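Local coordinates for MarR Like Protein, TVG0766549 (Thermoplasma volcanium, PDB 3LFK) that is of unknown function, once reported as a mechanosensitive channel, but resembles MarR-like transcriptional regulators with a winged helix-turn-helix motif and may bind DNA, at residues E9-L13 against P22-G26. Sequence-based numbering, arbitrary orientation.
Sequences ESKVL and PVIKG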
ATOM      1  N   GLU A   9       4.119  14.448  -2.033  1.00 21.11           N
ATOM      2  CA  GLU A   9       2.791  14.874  -2.444  1.00 22.83           C
ATOM      3  C   GLU A   9       1.729  13.794  -2.249  1.00 20.15           C
ATOM      4  O   GLU A   9       2.017  12.597  -2.396  1.00 20.53           O
ATOM      5  CB  GLU A   9       2.834  15.301  -3.923  1.00 27.24           C
ATOM      6  CG  GLU A   9       1.519  15.852  -4.444  1.00 38.07           C
ATOM      7  CD  GLU A   9       1.611  16.386  -5.876  1.00 56.28           C
ATOM      8  OE1 GLU A   9       1.962  15.608  -6.798  1.00 55.76           O
ATOM      9  OE2 GLU A   9       1.322  17.589  -6.078  1.00 58.91           O
ATOM     10  N   SER A  10       0.512  14.193  -1.889  1.00 19.74           N
ATOM     11  CA  SER A  10      -0.577  13.240  -1.736  1.00 16.98           C
ATOM     12  C   SER A  10      -0.897  12.582  -3.066  1.00 18.05           C
ATOM     13  O   SER A  10      -0.802  13.230  -4.113  1.00 20.74           O
ATOM     14  CB  SER A  10      -1.842  13.944  -1.257  1.00 19.16           C
ATOM     15  OG  SER A  10      -2.939  13.082  -1.256  1.00 20.53           O
ATOM     16  N   LYS A  11      -1.246  11.298  -3.040  1.00 18.61           N
ATOM     17  CA  LYS A  11      -1.653  10.622  -4.265  1.00 15.83           C
ATOM     18  C   LYS A  11      -3.158  10.445  -4.249  1.00 18.90           C
ATOM     19  O   LYS A  11      -3.733   9.839  -5.162  1.00 22.23           O
ATOM     20  CB  LYS A  11      -1.004   9.241  -4.401  1.00 16.53           C
ATOM     21  CG  LYS A  11       0.504   9.292  -4.537  1.00 16.26           C
ATOM     22  CD  LYS A  11       1.035   7.903  -4.919  1.00 17.66           C
ATOM     23  CE  LYS A  11       2.559   7.947  -5.010  1.00 19.32           C
ATOM     24  NZ  LYS A  11       3.037   8.998  -5.979  1.00 20.58           N
ATOM     25  N   VAL A  12      -3.820  10.965  -3.215  1.00 18.75           N
ATOM     26  CA  VAL A  12      -5.259  10.816  -3.148  1.00 20.21           C
ATOM     27  C   VAL A  12      -5.927  12.101  -3.680  1.00 21.94           C
ATOM     28  O   VAL A  12      -5.901  13.155  -3.030  1.00 26.60           O
ATOM     29  CB  VAL A  12      -5.729  10.533  -1.711  1.00 21.69           C
ATOM     30  CG1 VAL A  12      -7.248  10.462  -1.670  1.00 20.70           C
ATOM     31  CG2 VAL A  12      -5.143   9.205  -1.224  1.00 20.39           C
ATOM     32  N   LEU A  13      -6.504  12.000  -4.873  1.00 24.74           N
ATOM     33  CA  LEU A  13      -7.167  13.129  -5.530  1.00 26.83           C
ATOM     34  C   LEU A  13      -8.581  13.273  -5.014  1.00 24.36           C
ATOM     35  O   LEU A  13      -9.033  14.382  -4.702  1.00 28.42           O
ATOM     36  CB  LEU A  13      -7.194  12.907  -7.038  1.00 28.53           C
ATOM     37  CG  LEU A  13      -5.856  13.178  -7.729  1.00 31.97           C
ATOM     38  CD1 LEU A  13      -5.890  12.669  -9.168  1.00 30.93           C
ATOM     39  CD2 LEU A  13      -5.563  14.673  -7.682  1.00 39.89           C
ATOM     40  N   PRO A  22     -12.319   5.759  -5.441  1.00 31.08           N
ATOM     41  CA  PRO A  22     -11.292   6.786  -5.226  1.00 27.03           C
ATOM     42  C   PRO A  22     -10.539   7.095  -6.514  1.00 25.36           C
ATOM     43  O   PRO A  22     -10.474   6.264  -7.405  1.00 27.66           O
ATOM     44  CB  PRO A  22     -10.373   6.150  -4.174  1.00 31.38           C
ATOM     45  CG  PRO A  22     -10.549   4.699  -4.400  1.00 39.55           C
ATOM     46  CD  PRO A  22     -12.027   4.552  -4.651  1.00 30.63           C
ATOM     47  N   VAL A  23     -10.022   8.309  -6.626  1.00 26.60           N
ATOM     48  CA  VAL A  23      -9.230   8.665  -7.788  1.00 22.90           C
ATOM     49  C   VAL A  23      -7.844   8.864  -7.208  1.00 19.37           C
ATOM     50  O   VAL A  23      -7.658   9.665  -6.286  1.00 21.29           O
ATOM     51  CB  VAL A  23      -9.724   9.953  -8.445  1.00 24.18           C
ATOM     52  CG1 VAL A  23      -8.831  10.299  -9.636  1.00 32.03           C
ATOM     53  CG2 VAL A  23     -11.150   9.759  -8.906  1.00 29.67           C
ATOM     54  N   ILE A  24      -6.894   8.109  -7.756  1.00 20.80           N
ATOM     55  CA  ILE A  24      -5.503   8.098  -7.302  1.00 19.60           C
ATOM     56  C   ILE A  24      -4.614   8.691  -8.399  1.00 19.69           C
ATOM     57  O   ILE A  24      -4.820   8.405  -9.584  1.00 20.85           O
ATOM     58  CB  ILE A  24      -5.068   6.638  -7.048  1.00 19.16           C
ATOM     59  CG1 ILE A  24      -6.094   5.916  -6.149  1.00 17.60           C
ATOM     60  CG2 ILE A  24      -3.647   6.616  -6.399  1.00 18.39           C
ATOM     61  CD1 ILE A  24      -6.244   6.541  -4.755  1.00 20.02           C
ATOM     62  N   LYS A  25      -3.639   9.508  -8.008  1.00 18.34           N
ATOM     63  CA  LYS A  25      -2.702  10.104  -8.948  1.00 16.69           C
ATOM     64  C   LYS A  25      -1.786   8.991  -9.436  1.00 20.66           C
ATOM     65  O   LYS A  25      -1.358   8.130  -8.657  1.00 22.33           O
ATOM     66  CB  LYS A  25      -1.842  11.177  -8.282  1.00 21.93           C
ATOM     67  CG  LYS A  25      -2.565  12.452  -7.911  1.00 34.37           C
ATOM     68  CD  LYS A  25      -1.536  13.564  -7.682  1.00 44.07           C
ATOM     69  CE  LYS A  25      -2.183  14.877  -7.257  1.00 57.67           C
ATOM     70  NZ  LYS A  25      -2.840  14.773  -5.922  1.00 60.89           N
ATOM     71  N   GLY A  26      -1.459   9.022 -10.720  1.00 18.90           N
ATOM     72  CA  GLY A  26      -0.637   7.950 -11.261  1.00 18.99           C
ATOM     73  C   GLY A  26      -1.529   6.829 -11.773  1.00 19.83           C
ATOM     74  O   GLY A  26      -2.766   6.901 -11.700  1.00 21.87           O
TER
HETATM   75  O   HOH W   1      -4.406  15.985  -3.889  1.00 44.02           O
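V12 and I24 pair across a small two-stranded beta hairpin, strands 12-14 and 23-24. They form an antiparallel non-hydrogen-bonded pair with CA atoms 5.0 Å apart. Two backbone bonds flank this pair. K25 N gives its hydrogen to K11 O at 2.9 Å, nearly straight at 166°. L13 N reaches V23 O at 3.0 Å, along a more bent line. K11 O also receives a weaker CA-H...O contact from I24 CA, 3.3 Å away. The amide of V12 is satisfied inside its own segment: it donates to S10 OG, and this closes an ST turn that leads into the strand.

The side chain of K25 runs beside L13 to the carbonyl of S10. Its ammonium donates to S10 O at 3.1 Å, from above the carbonyl plane, 45° out of it. A water weakly links the same NZ to V12 O. The carboxylate of E9 is also near, but OE1 stays 5.0 Å from K25 NZ, so any attraction is probably long-range. L13 lies across the lysine stem at about a right angle, and its CD1 also meets V23 CG1 at 3.8 Å. V12 and I24 share the other face of the hairpin, where both touch helix 94-116, on E95 and V99 respectively. The K11 side chain leads away to a cation-pi contact with Y76. Together with V12 and I24, this ties the hairpin to helices 66-76 and 94-116. In K25, CG sits anti to the carbonyl carbon (chi1 -71°); this brings it tightly against L13 CG, 3.4 Å away.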